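Local coordinates for uncharacterized protein (Enterococcus faecalis, PDB 3L1W) that belongs to the endonuclease/exonuclease/phosphatase family and may act as a 3'-5' RNA exonuclease, although its actual function is unknown, at residues Leu38-Glu43 with Leu74-Asn79; Ile86-Phe91 with Ile111-Leu116; Leu127-His132 with Thr161-Asp166; Gly165-Glu170 with Tyr216-Gly221. All blocks are in the same frame, centred on the assembly; numbering follows the deposited sequence.

Contact 1: residues Leu38-Glu43 with Leu74-Asn79; sequences LCCIQE and LAILYN
Strand 38-43 runs antiparallel to strand 74-78, and four backbone hydrogen bonds join them in pairs. Cys39 N reaches Leu77 O at 2.8 Å, and Leu77 N answers to Cys39 O at the same length, both donors in the carbonyl plane. At the next hydrogen-bonded pair Ile41 N meets Ala75 O at 2.8 Å, but from 27° above the carbonyl plane, and Ala75 N returns a bond to Ile41 O at 3.1 Å, also from above it. Ile41 CG1, anti to the carbonyl carbon, is carried obliquely across to Leu77 CD1 at 3.9 Å. On the opposite face from Ile41 and Leu77, Cys40 SG leans on Ile76 CG1 at 4.2 Å, while Leu74 crosses Gln42 obliquely, its CD2 4.0 Å from Gln42 CG. In the next shell, Asn130 grips both Ile41 O and Gln42 NE2, the latter also bonded to Thr5 OG1, and Glu43 is held by Val10 N and Asn7 ND2. The face of Cys40 and Ile76 packs on strands 111-119 and 126-132 of the second sheet; within its own sheet, strand 38-43 is bonded on its other side to strand 2-7. Two mixed sheets facing each other make the central sandwich of the DNase I-like fold.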
loop_
_atom_site.group_PDB
_atom_site.type_symbol
_atom_site.label_atom_id
_atom_site.label_comp_id
_atom_site.label_asym_id
_atom_site.label_seq_id
_atom_site.Cartn_x
_atom_site.Cartn_y
_atom_site.Cartn_z
ATOM N N LEU A 38 1.301 -14.704 -1.942
ATOM C CA LEU A 38 0.108 -15.408 -2.391
ATOM C C LEU A 38 -1.137 -14.652 -1.961
ATOM O O LEU A 38 -1.099 -13.887 -0.993
ATOM C CB LEU A 38 0.074 -16.838 -1.838
ATOM C CG LEU A 38 0.007 -16.963 -0.320
ATOM C CD1 LEU A 38 -1.453 -17.060 0.120
ATOM C CD2 LEU A 38 0.771 -18.198 0.143
ATOM N N CYS A 39 -2.231 -14.868 -2.690
ATOM C CA CYS A 39 -3.493 -14.201 -2.395
ATOM C C CYS A 39 -4.631 -15.173 -2.643
ATOM O O CYS A 39 -4.744 -15.734 -3.734
ATOM C CB CYS A 39 -3.669 -12.964 -3.295
ATOM S SG CYS A 39 -5.103 -11.908 -2.853
ATOM N N CYS A 40 -5.486 -15.370 -1.641
ATOM C CA CYS A 40 -6.728 -16.104 -1.863
ATOM C C CYS A 40 -7.749 -15.152 -2.470
ATOM O O CYS A 40 -7.901 -14.021 -2.012
ATOM C CB CYS A 40 -7.263 -16.678 -0.549
ATOM S SG CYS A 40 -6.307 -18.099 0.051
ATOM N N ILE A 41 -8.440 -15.617 -3.506
ATOM C CA ILE A 41 -9.417 -14.816 -4.219
ATOM C C ILE A 41 -10.771 -15.491 -4.123
ATOM O O ILE A 41 -10.870 -16.703 -4.322
ATOM C CB ILE A 41 -9.050 -14.732 -5.717
ATOM C CG1 ILE A 41 -7.731 -13.977 -5.912
ATOM C CG2 ILE A 41 -10.162 -14.034 -6.526
ATOM C CD1 ILE A 41 -7.818 -12.496 -5.525
ATOM N N GLN A 42 -11.818 -14.722 -3.818
ATOM C CA GLN A 42 -13.184 -15.239 -3.889
ATOM C C GLN A 42 -13.998 -14.537 -4.975
ATOM O O GLN A 42 -13.701 -13.399 -5.347
ATOM C CB GLN A 42 -13.920 -15.107 -2.548
ATOM C CG GLN A 42 -13.217 -15.761 -1.366
ATOM C CD GLN A 42 -12.088 -14.889 -0.847
ATOM O OE1 GLN A 42 -12.227 -13.667 -0.767
ATOM N NE2 GLN A 42 -10.972 -15.507 -0.485
ATOM N N GLU A 43 -15.020 -15.239 -5.459
ATOM C CA GLU A 43 -16.037 -14.715 -6.388
ATOM C C GLU A 43 -15.514 -14.446 -7.795
ATOM O O GLU A 43 -15.604 -13.331 -8.298
ATOM C CB GLU A 43 -16.730 -13.473 -5.817
ATOM C CG GLU A 43 -17.493 -13.753 -4.526
ATOM C CD GLU A 43 -18.547 -12.706 -4.197
ATOM O OE1 GLU A 43 -18.988 -11.987 -5.110
ATOM O OE2 GLU A 43 -18.964 -12.622 -3.018
ATOM N N LEU A 74 -13.197 -20.056 -6.907
ATOM C CA LEU A 74 -12.184 -19.511 -6.020
ATOM C C LEU A 74 -10.848 -19.625 -6.727
ATOM O O LEU A 74 -10.684 -20.440 -7.638
ATOM C CB LEU A 74 -12.116 -20.319 -4.731
ATOM C CG LEU A 74 -13.394 -20.455 -3.914
ATOM C CD1 LEU A 74 -13.156 -21.328 -2.685
ATOM C CD2 LEU A 74 -13.926 -19.071 -3.513
ATOM N N ALA A 75 -9.886 -18.806 -6.313
ATOM C CA ALA A 75 -8.540 -18.931 -6.846
ATOM C C ALA A 75 -7.538 -18.721 -5.739
ATOM O O ALA A 75 -7.819 -18.057 -4.731
ATOM C CB ALA A 75 -8.301 -17.910 -7.981
ATOM N N ILE A 76 -6.364 -19.309 -5.914
ATOM C CA ILE A 76 -5.219 -18.929 -5.109
ATOM C C ILE A 76 -4.151 -18.470 -6.079
ATOM O O ILE A 76 -3.715 -19.235 -6.934
ATOM C CB ILE A 76 -4.691 -20.097 -4.254
ATOM C CG1 ILE A 76 -5.778 -20.576 -3.294
ATOM C CG2 ILE A 76 -3.450 -19.638 -3.461
ATOM C CD1 ILE A 76 -5.404 -21.834 -2.522
ATOM N N LEU A 77 -3.793 -17.192 -5.985
ATOM C CA LEU A 77 -2.733 -16.641 -6.811
ATOM C C LEU A 77 -1.451 -16.760 -6.016
ATOM O O LEU A 77 -1.434 -16.497 -4.813
ATOM C CB LEU A 77 -3.008 -15.160 -7.109
ATOM C CG LEU A 77 -4.338 -14.828 -7.781
ATOM C CD1 LEU A 77 -4.462 -13.327 -8.024
ATOM C CD2 LEU A 77 -4.478 -15.601 -9.091
ATOM N N TYR A 78 -0.369 -17.151 -6.673
ATOM C CA TYR A 78 0.914 -17.220 -5.977
ATOM C C TYR A 78 2.079 -16.928 -6.902
ATOM O O TYR A 78 1.996 -17.105 -8.121
ATOM C CB TYR A 78 1.091 -18.570 -5.257
ATOM C CG TYR A 78 1.112 -19.778 -6.164
ATOM C CD1 TYR A 78 2.311 -20.382 -6.523
ATOM C CD2 TYR A 78 -0.066 -20.313 -6.659
ATOM C CE1 TYR A 78 2.329 -21.502 -7.347
ATOM C CE2 TYR A 78 -0.053 -21.436 -7.486
ATOM C CZ TYR A 78 1.147 -22.012 -7.822
ATOM O OH TYR A 78 1.155 -23.117 -8.644
ATOM N N ASN A 79 3.168 -16.461 -6.308
ATOM C CA ASN A 79 4.388 -16.152 -7.047
ATOM C C ASN A 79 5.363 -17.303 -6.863
ATOM O O ASN A 79 5.836 -17.539 -5.750
ATOM C CB ASN A 79 4.991 -14.858 -6.491
ATOM C CG ASN A 79 6.295 -14.468 -7.164
ATOM O OD1 ASN A 79 6.954 -15.286 -7.796
ATOM N ND2 ASN A 79 6.677 -13.202 -7.018
#

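Contact 2: residues Ile86-Phe91 with Ile111-Leu116; sequences IDTGYF and IALWGL. With EDO (1,2-ethanediol), chain K.
The indole of Trp114 lies flat against the backbone of the opposite strand, with Gly89 N 3.4 Å above the ring plane and over its centre. Gly89 has no side chain, so the peptide can come this close. Trp114 reaches this position because its CG stands between the backbone N and the carbonyl carbon (chi1 61°), swinging the ring back across strand 86-91. At the indole edge, Asp87 OD2 lies in the ring plane, 3.5 Å from Trp114 CH2, with its carboxylate turned 85° from the ring. Round the rim, Trp114 NE1 gives a 2.9 Å hydrogen bond to O2 of an ethanediol, probably from the crystallisation liquor. Phe91 crosses Trp114 at about a right angle and meets it rim to rim, its CE2 3.8 Å from Trp114 CD1 and the planes at 42°; over one face of its ring sits the methyl of Ala112, in a CH-pi contact. These two antiparallel strands form one margin of the six-stranded sheet of the DNase I-like sandwich, 86-91 belonging to the outermost strand. At the Ile86 end of the pairing, Ile86 and Asp87 both face Leu116, a classic beta bulge: Ile86 N bonds Leu116 O at 2.8 Å, whereas the bond from Asp87 N is weak. Ile86 CD1 crosses obliquely to Leu116 CD2 at 3.7 Å. On the face that carries Tyr90, Thr88 OG1 is anti to the backbone N and donates in the carbonyl plane to Trp114 O at 2.8 Å, which also takes Gly89 N.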
loop_
_atom_site.group_PDB
_atom_site.type_symbol
_atom_site.label_atom_id
_atom_site.label_comp_id
_atom_site.label_asym_id
_atom_site.label_seq_id
_atom_site.Cartn_x
_atom_site.Cartn_y
_atom_site.Cartn_z
ATOM N N ILE A 86 3.045 -27.642 -3.905
ATOM C CA ILE A 86 3.402 -29.058 -3.999
ATOM C C ILE A 86 2.209 -30.009 -3.995
ATOM O O ILE A 86 2.353 -31.191 -4.317
ATOM C CB ILE A 86 4.436 -29.473 -2.930
ATOM C CG1 ILE A 86 3.918 -29.186 -1.524
ATOM C CG2 ILE A 86 5.750 -28.731 -3.162
ATOM C CD1 ILE A 86 4.826 -29.740 -0.429
ATOM N N ASP A 87 1.033 -29.493 -3.650
ATOM C CA ASP A 87 -0.210 -30.259 -3.731
ATOM C C ASP A 87 -1.369 -29.270 -3.739
ATOM O O ASP A 87 -1.245 -28.159 -3.207
ATOM C CB ASP A 87 -0.341 -31.201 -2.531
ATOM C CG ASP A 87 -1.356 -32.319 -2.754
ATOM O OD1 ASP A 87 -1.864 -32.471 -3.887
ATOM O OD2 ASP A 87 -1.623 -33.069 -1.780
ATOM N N THR A 88 -2.477 -29.652 -4.359
ATOM C CA THR A 88 -3.670 -28.813 -4.356
ATOM C C THR A 88 -4.926 -29.666 -4.463
ATOM O O THR A 88 -4.881 -30.816 -4.913
ATOM C CB THR A 88 -3.655 -27.803 -5.516
ATOM O OG1 THR A 88 -4.771 -26.912 -5.392
ATOM C CG2 THR A 88 -3.734 -28.527 -6.851
ATOM N N GLY A 89 -6.054 -29.101 -4.053
ATOM C CA GLY A 89 -7.309 -29.796 -4.198
ATOM C C GLY A 89 -8.474 -28.908 -3.851
ATOM O O GLY A 89 -8.299 -27.755 -3.440
ATOM N N TYR A 90 -9.671 -29.446 -4.038
ATOM C CA TYR A 90 -10.877 -28.752 -3.634
ATOM C C TYR A 90 -11.994 -29.742 -3.386
ATOM O O TYR A 90 -11.939 -30.896 -3.829
ATOM C CB TYR A 90 -11.294 -27.718 -4.679
ATOM C CG TYR A 90 -11.776 -28.278 -6.001
ATOM C CD1 TYR A 90 -13.127 -28.279 -6.321
ATOM C CD2 TYR A 90 -10.877 -28.756 -6.944
ATOM C CE1 TYR A 90 -13.575 -28.765 -7.535
ATOM C CE2 TYR A 90 -11.316 -29.252 -8.162
ATOM C CZ TYR A 90 -12.667 -29.250 -8.449
ATOM O OH TYR A 90 -13.114 -29.733 -9.656
ATOM N N PHE A 91 -13.000 -29.291 -2.653
ATOM C CA PHE A 91 -14.118 -30.153 -2.307
ATOM C C PHE A 91 -15.330 -29.294 -1.995
ATOM O O PHE A 91 -15.206 -28.087 -1.752
ATOM C CB PHE A 91 -13.770 -31.044 -1.110
ATOM C CG PHE A 91 -13.265 -30.287 0.086
ATOM C CD1 PHE A 91 -14.140 -29.837 1.058
ATOM C CD2 PHE A 91 -11.912 -30.023 0.239
ATOM C CE1 PHE A 91 -13.673 -29.140 2.162
ATOM C CE2 PHE A 91 -11.440 -29.333 1.338
ATOM C CZ PHE A 91 -12.320 -28.888 2.304
ATOM N N ILE A 111 -17.578 -24.417 -2.430
ATOM C CA ILE A 111 -16.376 -25.225 -2.377
ATOM C C ILE A 111 -15.337 -24.586 -1.478
ATOM O O ILE A 111 -15.406 -23.398 -1.153
ATOM C CB ILE A 111 -15.754 -25.437 -3.769
ATOM C CG1 ILE A 111 -15.382 -24.096 -4.403
ATOM C CG2 ILE A 111 -16.711 -26.232 -4.672
ATOM C CD1 ILE A 111 -14.343 -24.226 -5.512
ATOM N N ALA A 112 -14.382 -25.398 -1.056
ATOM C CA ALA A 112 -13.139 -24.876 -0.518
ATOM C C ALA A 112 -12.029 -25.292 -1.457
ATOM O O ALA A 112 -12.039 -26.395 -2.012
ATOM C CB ALA A 112 -12.880 -25.398 0.886
ATOM N N LEU A 113 -11.069 -24.391 -1.632
ATOM C CA LEU A 113 -9.914 -24.634 -2.483
ATOM C C LEU A 113 -8.698 -24.547 -1.578
ATOM O O LEU A 113 -8.543 -23.577 -0.838
ATOM C CB LEU A 113 -9.833 -23.548 -3.568
ATOM C CG LEU A 113 -8.595 -23.530 -4.478
ATOM C CD1 LEU A 113 -8.464 -24.836 -5.264
ATOM C CD2 LEU A 113 -8.577 -22.310 -5.422
ATOM N N TRP A 114 -7.830 -25.551 -1.624
ATOM C CA TRP A 114 -6.645 -25.528 -0.771
ATOM C C TRP A 114 -5.370 -25.824 -1.560
ATOM O O TRP A 114 -5.409 -26.381 -2.670
ATOM C CB TRP A 114 -6.814 -26.519 0.393
ATOM C CG TRP A 114 -6.972 -27.937 -0.083
ATOM C CD1 TRP A 114 -8.140 -28.587 -0.362
ATOM C CD2 TRP A 114 -5.919 -28.873 -0.354
ATOM N NE1 TRP A 114 -7.878 -29.866 -0.794
ATOM C CE2 TRP A 114 -6.523 -30.065 -0.793
ATOM C CE3 TRP A 114 -4.525 -28.810 -0.272
ATOM C CZ2 TRP A 114 -5.778 -31.193 -1.145
ATOM C CZ3 TRP A 114 -3.789 -29.925 -0.620
ATOM C CH2 TRP A 114 -4.415 -31.104 -1.049
ATOM N N GLY A 115 -4.241 -25.430 -0.981
ATOM C CA GLY A 115 -2.940 -25.736 -1.549
ATOM C C GLY A 115 -1.925 -25.988 -0.457
ATOM O O GLY A 115 -1.957 -25.346 0.603
ATOM N N LEU A 116 -1.038 -26.946 -0.703
ATOM C CA LEU A 116 0.107 -27.169 0.163
ATOM C C LEU A 116 1.286 -26.513 -0.533
ATOM O O LEU A 116 1.584 -26.822 -1.692
ATOM C CB LEU A 116 0.352 -28.668 0.359
ATOM C CG LEU A 116 1.358 -29.037 1.452
ATOM C CD1 LEU A 116 0.817 -28.654 2.832
ATOM C CD2 LEU A 116 1.693 -30.524 1.391
HETATM C C1 EDO K . -9.897 -33.799 0.034
HETATM O O1 EDO K . -8.924 -34.157 1.027
HETATM C C2 EDO K . -9.762 -32.313 -0.273
HETATM O O2 EDO K . -9.594 -32.079 -1.676
#

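Contact 3: residues Leu127-His132 with Thr161-Asp166; sequences LVINVH and TLLMGD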
loop_
_atom_site.group_PDB
_atom_site.type_symbol
_atom_site.label_atom_id
_atom_site.label_comp_id
_atom_site.label_asym_id
_atom_site.label_seq_id
_atom_site.Cartn_x
_atom_site.Cartn_y
_atom_site.Cartn_z
ATOM N N LEU A 127 -0.039 -25.184 4.771
ATOM C CA LEU A 127 -1.341 -25.339 4.136
ATOM C C LEU A 127 -2.067 -24.004 4.007
ATOM O O LEU A 127 -2.121 -23.224 4.966
ATOM C CB LEU A 127 -2.196 -26.315 4.956
ATOM C CG LEU A 127 -3.626 -26.550 4.485
ATOM C CD1 LEU A 127 -3.646 -27.198 3.113
ATOM C CD2 LEU A 127 -4.361 -27.426 5.498
ATOM N N VAL A 128 -2.613 -23.738 2.819
ATOM C CA VAL A 128 -3.489 -22.574 2.612
ATOM C C VAL A 128 -4.899 -23.057 2.273
ATOM O O VAL A 128 -5.069 -23.898 1.390
ATOM C CB VAL A 128 -2.983 -21.695 1.469
ATOM C CG1 VAL A 128 -3.969 -20.547 1.194
ATOM C CG2 VAL A 128 -1.592 -21.150 1.784
ATOM N N ILE A 129 -5.906 -22.535 2.975
ATOM C CA ILE A 129 -7.297 -22.903 2.721
ATOM C C ILE A 129 -8.076 -21.637 2.385
ATOM O O ILE A 129 -8.151 -20.726 3.196
ATOM C CB ILE A 129 -7.956 -23.558 3.957
ATOM C CG1 ILE A 129 -7.132 -24.760 4.452
ATOM C CG2 ILE A 129 -9.384 -23.978 3.636
ATOM C CD1 ILE A 129 -7.598 -25.310 5.809
ATOM N N ASN A 130 -8.640 -21.594 1.182
ATOM C CA ASN A 130 -9.416 -20.452 0.700
ATOM C C ASN A 130 -10.874 -20.651 1.093
ATOM O O ASN A 130 -11.526 -21.580 0.617
ATOM C CB ASN A 130 -9.286 -20.344 -0.821
ATOM C CG ASN A 130 -9.894 -19.066 -1.377
ATOM O OD1 ASN A 130 -10.738 -18.442 -0.739
ATOM N ND2 ASN A 130 -9.473 -18.685 -2.579
ATOM N N VAL A 131 -11.359 -19.775 1.972
ATOM C CA VAL A 131 -12.696 -19.849 2.548
ATOM C C VAL A 131 -13.706 -18.932 1.846
ATOM O O VAL A 131 -13.445 -17.748 1.670
ATOM C CB VAL A 131 -12.631 -19.394 4.030
ATOM C CG1 VAL A 131 -14.019 -19.327 4.636
ATOM C CG2 VAL A 131 -11.724 -20.341 4.839
ATOM N N HIS A 132 -14.866 -19.468 1.465
ATOM C CA HIS A 132 -16.006 -18.605 1.164
ATOM C C HIS A 132 -17.282 -19.273 1.631
ATOM O O HIS A 132 -17.830 -20.134 0.944
ATOM C CB HIS A 132 -16.107 -18.259 -0.324
ATOM C CG HIS A 132 -17.072 -17.149 -0.606
ATOM N ND1 HIS A 132 -17.439 -16.777 -1.882
ATOM C CD2 HIS A 132 -17.740 -16.321 0.234
ATOM C CE1 HIS A 132 -18.301 -15.776 -1.816
ATOM N NE2 HIS A 132 -18.498 -15.478 -0.543
ATOM N N THR A 161 -0.953 -23.630 9.169
ATOM C CA THR A 161 -2.079 -23.453 8.255
ATOM C C THR A 161 -2.568 -22.015 8.243
ATOM O O THR A 161 -2.628 -21.369 9.299
ATOM C CB THR A 161 -3.249 -24.388 8.637
ATOM O OG1 THR A 161 -2.832 -25.754 8.498
ATOM C CG2 THR A 161 -4.448 -24.145 7.728
ATOM N N LEU A 162 -2.887 -21.519 7.042
ATOM C CA LEU A 162 -3.483 -20.197 6.842
ATOM C C LEU A 162 -4.902 -20.425 6.330
ATOM O O LEU A 162 -5.101 -20.950 5.228
ATOM C CB LEU A 162 -2.690 -19.377 5.813
ATOM C CG LEU A 162 -1.212 -19.151 6.139
ATOM C CD1 LEU A 162 -0.448 -18.618 4.921
ATOM C CD2 LEU A 162 -1.070 -18.218 7.329
ATOM N N LEU A 163 -5.876 -20.070 7.156
ATOM C CA LEU A 163 -7.285 -20.244 6.832
ATOM C C LEU A 163 -7.817 -18.859 6.488
ATOM O O LEU A 163 -7.998 -18.023 7.376
ATOM C CB LEU A 163 -8.022 -20.825 8.047
ATOM C CG LEU A 163 -9.535 -21.041 7.962
ATOM C CD1 LEU A 163 -9.885 -22.180 7.004
ATOM C CD2 LEU A 163 -10.124 -21.327 9.357
HETATM N N MSE A 164 -8.043 -18.605 5.200
HETATM C CA MSE A 164 -8.217 -17.228 4.731
HETATM C C MSE A 164 -9.423 -17.090 3.841
HETATM O O MSE A 164 -9.627 -17.890 2.941
HETATM C CB MSE A 164 -7.004 -16.801 3.896
HETATM C CG MSE A 164 -5.686 -17.261 4.442
HETATM SE SE MSE A 164 -4.216 -16.777 3.250
HETATM C CE MSE A 164 -4.293 -14.877 3.506
ATOM N N GLY A 165 -10.208 -16.049 4.058
ATOM C CA GLY A 165 -11.251 -15.752 3.102
ATOM C C GLY A 165 -12.448 -15.028 3.670
ATOM O O GLY A 165 -12.386 -14.373 4.710
ATOM N N ASP A 166 -13.546 -15.164 2.946
ATOM C CA ASP A 166 -14.777 -14.476 3.260
ATOM C C ASP A 166 -15.676 -15.416 4.063
ATOM O O ASP A 166 -16.247 -16.374 3.520
ATOM C CB ASP A 166 -15.432 -14.045 1.951
ATOM C CG ASP A 166 -16.720 -13.279 2.161
ATOM O OD1 ASP A 166 -17.257 -13.266 3.293
ATOM O OD2 ASP A 166 -17.203 -12.688 1.173
#
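This is a buried pairing of parallel neighbours in the middle of the six-stranded sheet, strand 127-132 running at 11° to strand 161-164. Bonds alternate along it. Leu162 N donates to Leu127 O, Ile129 N to Leu162 O, and Met164 N to Ile129 O at 2.9 Å, nearly along the C=O axis. Val131 N then closes on Met164 O at 2.7 Å, from above the carbonyl plane. Met164 is a selenomethionine. Beyond it the chain turns a corner at Gly165, yet Asp166 N still reaches Val131 O at 2.9 Å, with a more bent bond (141° at the hydrogen). Among the side chains the tightest touch is Leu163 CD1 on Val131 CG2, 3.4 Å, closer than ordinary carbon contact; Leu163 CD1 also packs on Ile129 CG2 at 3.9 Å. At the far end His132 and Asp166 lie side by side, their planes 23° apart, with NE2 3.5 Å from OD2; Asp166 OD2 itself bonds Asn7 ND2. Helices 138-151 and 153-158 link the two strands, making a beta-alpha-beta crossover whose C-terminal end, with its Gly-Asp-Phe-Asn sequence, probably corresponds to the active-site edge, as in relatives of the DNase I-like fold.

Contact 4: residues Gly165-Glu170 with Tyr216-Gly221; sequences GDFNAE and YIYVKG
Phe167 packs tightly into strand 216-220, while the loop beyond it touches the strand only loosely, with Asn168 and Glu170 partly exposed. The anchor is one antiparallel hydrogen-bonded pair: Gly165 N reaches Tyr216 O at 3.0 Å, and Tyr216 N reaches Gly165 O at 2.9 Å, both nearly along the C=O axis. Phe167, with CG anti to the carbonyl carbon, is then laid across two tyrosines. Tyr216 turns its edge to the face of the Phe167 ring, centroids 5.3 Å apart and planes at 63°, an edge-to-face pair. Phe167 CZ meanwhile presses on Tyr218 CD2 at 3.5 Å, the rings oblique, so the three make an aromatic cluster. Past this core, Asn168 points away, its backbone N tied to Asp166 OD1 at 2.9 Å on the anti lone pair, an Asx turn, and the backbone of Glu170 merely skirts Tyr216 OH, its side chain pointing away. Ala169 O comes within 3.3 Å of Tyr216 OH, but that hydroxyl bonds Glu213 O. Tyr218 OH is hydrogen-bonded to His176 ND1, and the His176 ring lies nearly parallel to Phe167. The cluster sits between helix 174-179, Met145 of helix 138-151 and Val131 of strand 126-132.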
loop_
_atom_site.group_PDB
_atom_site.type_symbol
_atom_site.label_atom_id
_atom_site.label_comp_id
_atom_site.label_asym_id
_atom_site.label_seq_id
_atom_site.Cartn_x
_atom_site.Cartn_y
_atom_site.Cartn_z
ATOM N N GLY A 165 -10.208 -16.049 4.058
ATOM C CA GLY A 165 -11.251 -15.752 3.102
ATOM C C GLY A 165 -12.448 -15.028 3.670
ATOM O O GLY A 165 -12.386 -14.373 4.710
ATOM N N ASP A 166 -13.546 -15.164 2.946
ATOM C CA ASP A 166 -14.777 -14.476 3.260
ATOM C C ASP A 166 -15.676 -15.416 4.063
ATOM O O ASP A 166 -16.247 -16.374 3.520
ATOM C CB ASP A 166 -15.432 -14.045 1.951
ATOM C CG ASP A 166 -16.720 -13.279 2.161
ATOM O OD1 ASP A 166 -17.257 -13.266 3.293
ATOM O OD2 ASP A 166 -17.203 -12.688 1.173
ATOM N N PHE A 167 -15.784 -15.158 5.363
ATOM C CA PHE A 167 -16.565 -16.010 6.256
ATOM C C PHE A 167 -18.040 -15.645 6.223
ATOM O O PHE A 167 -18.870 -16.386 6.751
ATOM C CB PHE A 167 -16.054 -15.916 7.703
ATOM C CG PHE A 167 -14.770 -16.657 7.943
ATOM C CD1 PHE A 167 -14.674 -17.606 8.955
ATOM C CD2 PHE A 167 -13.659 -16.401 7.169
ATOM C CE1 PHE A 167 -13.479 -18.287 9.173
ATOM C CE2 PHE A 167 -12.469 -17.083 7.382
ATOM C CZ PHE A 167 -12.388 -18.023 8.379
ATOM N N ASN A 168 -18.364 -14.496 5.623
ATOM C CA ASN A 168 -19.741 -14.001 5.647
ATOM C C ASN A 168 -20.303 -13.928 7.064
ATOM O O ASN A 168 -21.514 -14.024 7.260
ATOM C CB ASN A 168 -20.658 -14.871 4.763
ATOM C CG ASN A 168 -20.807 -14.314 3.350
ATOM O OD1 ASN A 168 -20.999 -13.108 3.165
ATOM N ND2 ASN A 168 -20.743 -15.189 2.351
ATOM N N ALA A 169 -19.429 -13.729 8.052
ATOM C CA ALA A 169 -19.856 -13.744 9.451
ATOM C C ALA A 169 -19.096 -12.714 10.266
ATOM O O ALA A 169 -17.871 -12.678 10.220
ATOM C CB ALA A 169 -19.650 -15.132 10.062
ATOM N N GLU A 170 -19.828 -11.895 11.022
ATOM C CA GLU A 170 -19.200 -10.992 11.988
ATOM C C GLU A 170 -18.619 -11.813 13.145
ATOM O O GLU A 170 -18.945 -12.989 13.308
ATOM C CB GLU A 170 -20.198 -9.951 12.507
ATOM C CG GLU A 170 -20.884 -9.132 11.405
ATOM C CD GLU A 170 -20.077 -7.931 10.931
ATOM O OE1 GLU A 170 -19.252 -7.386 11.701
ATOM O OE2 GLU A 170 -20.285 -7.515 9.774
ATOM N N TYR A 216 -11.416 -12.655 6.884
ATOM C CA TYR A 216 -10.501 -13.011 7.965
ATOM C C TYR A 216 -9.265 -13.735 7.467
ATOM O O TYR A 216 -9.305 -14.456 6.464
ATOM C CB TYR A 216 -11.201 -13.921 8.982
ATOM C CG TYR A 216 -12.309 -13.230 9.733
ATOM C CD1 TYR A 216 -12.101 -12.733 11.014
ATOM C CD2 TYR A 216 -13.555 -13.047 9.150
ATOM C CE1 TYR A 216 -13.114 -12.078 11.698
ATOM C CE2 TYR A 216 -14.563 -12.383 9.816
ATOM C CZ TYR A 216 -14.341 -11.909 11.087
ATOM O OH TYR A 216 -15.351 -11.261 11.749
ATOM N N ILE A 217 -8.168 -13.545 8.195
ATOM C CA ILE A 217 -6.982 -14.362 8.022
ATOM C C ILE A 217 -6.706 -15.026 9.361
ATOM O O ILE A 217 -6.248 -14.382 10.307
ATOM C CB ILE A 217 -5.770 -13.531 7.549
ATOM C CG1 ILE A 217 -6.045 -12.938 6.167
ATOM C CG2 ILE A 217 -4.501 -14.383 7.529
ATOM C CD1 ILE A 217 -4.879 -12.062 5.638
ATOM N N TYR A 218 -7.020 -16.315 9.435
ATOM C CA TYR A 218 -6.801 -17.106 10.645
ATOM C C TYR A 218 -5.506 -17.895 10.505
ATOM O O TYR A 218 -5.211 -18.437 9.431
ATOM C CB TYR A 218 -7.978 -18.067 10.880
ATOM C CG TYR A 218 -9.121 -17.464 11.671
ATOM C CD1 TYR A 218 -9.049 -17.370 13.052
ATOM C CD2 TYR A 218 -10.284 -17.025 11.040
ATOM C CE1 TYR A 218 -10.092 -16.831 13.794
ATOM C CE2 TYR A 218 -11.344 -16.484 11.770
ATOM C CZ TYR A 218 -11.236 -16.393 13.149
ATOM O OH TYR A 218 -12.265 -15.870 13.893
ATOM N N VAL A 219 -4.740 -17.975 11.586
ATOM C CA VAL A 219 -3.440 -18.627 11.524
ATOM C C VAL A 219 -3.273 -19.721 12.566
ATOM O O VAL A 219 -3.804 -19.634 13.677
ATOM C CB VAL A 219 -2.286 -17.600 11.651
ATOM C CG1 VAL A 219 -2.380 -16.550 10.538
ATOM C CG2 VAL A 219 -2.300 -16.932 13.015
ATOM N N LYS A 220 -2.543 -20.761 12.181
ATOM C CA LYS A 220 -2.103 -21.796 13.109
ATOM C C LYS A 220 -0.654 -22.116 12.787
ATOM O O LYS A 220 -0.337 -22.520 11.668
ATOM C CB LYS A 220 -2.964 -23.060 12.994
ATOM C CG LYS A 220 -2.377 -24.296 13.700
ATOM C CD LYS A 220 -3.033 -25.556 13.180
ATOM C CE LYS A 220 -2.272 -26.816 13.569
ATOM N NZ LYS A 220 -1.054 -27.019 12.736
ATOM N N GLY A 221 0.227 -21.903 13.759
ATOM C CA GLY A 221 1.642 -22.193 13.585
ATOM C C GLY A 221 2.434 -21.065 12.950
ATOM O O GLY A 221 3.461 -21.305 12.309
#

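In the fold
The four contacts follow one another along the chain, the last two overlapping at Gly165 and Asp166. Contact 1 belongs to the seven-stranded sheet; contacts 2, 3 and 4 step across the six-stranded one from its outermost strand 83-92 to strand 215-220, next to the far edge. Centres of contacts 2 and 4 are about 17 Å apart with no touch, while contact 3 lies between them, about 10 Å and 7 Å away, bonded to both through neighbouring strands. Contact 1, about 10 Å from contact 3, meets it across the sandwich through Asn130. The ends at Glu43, His132 and Asp166 gather on one edge, consistent with the active-site location in DNase I-like relatives.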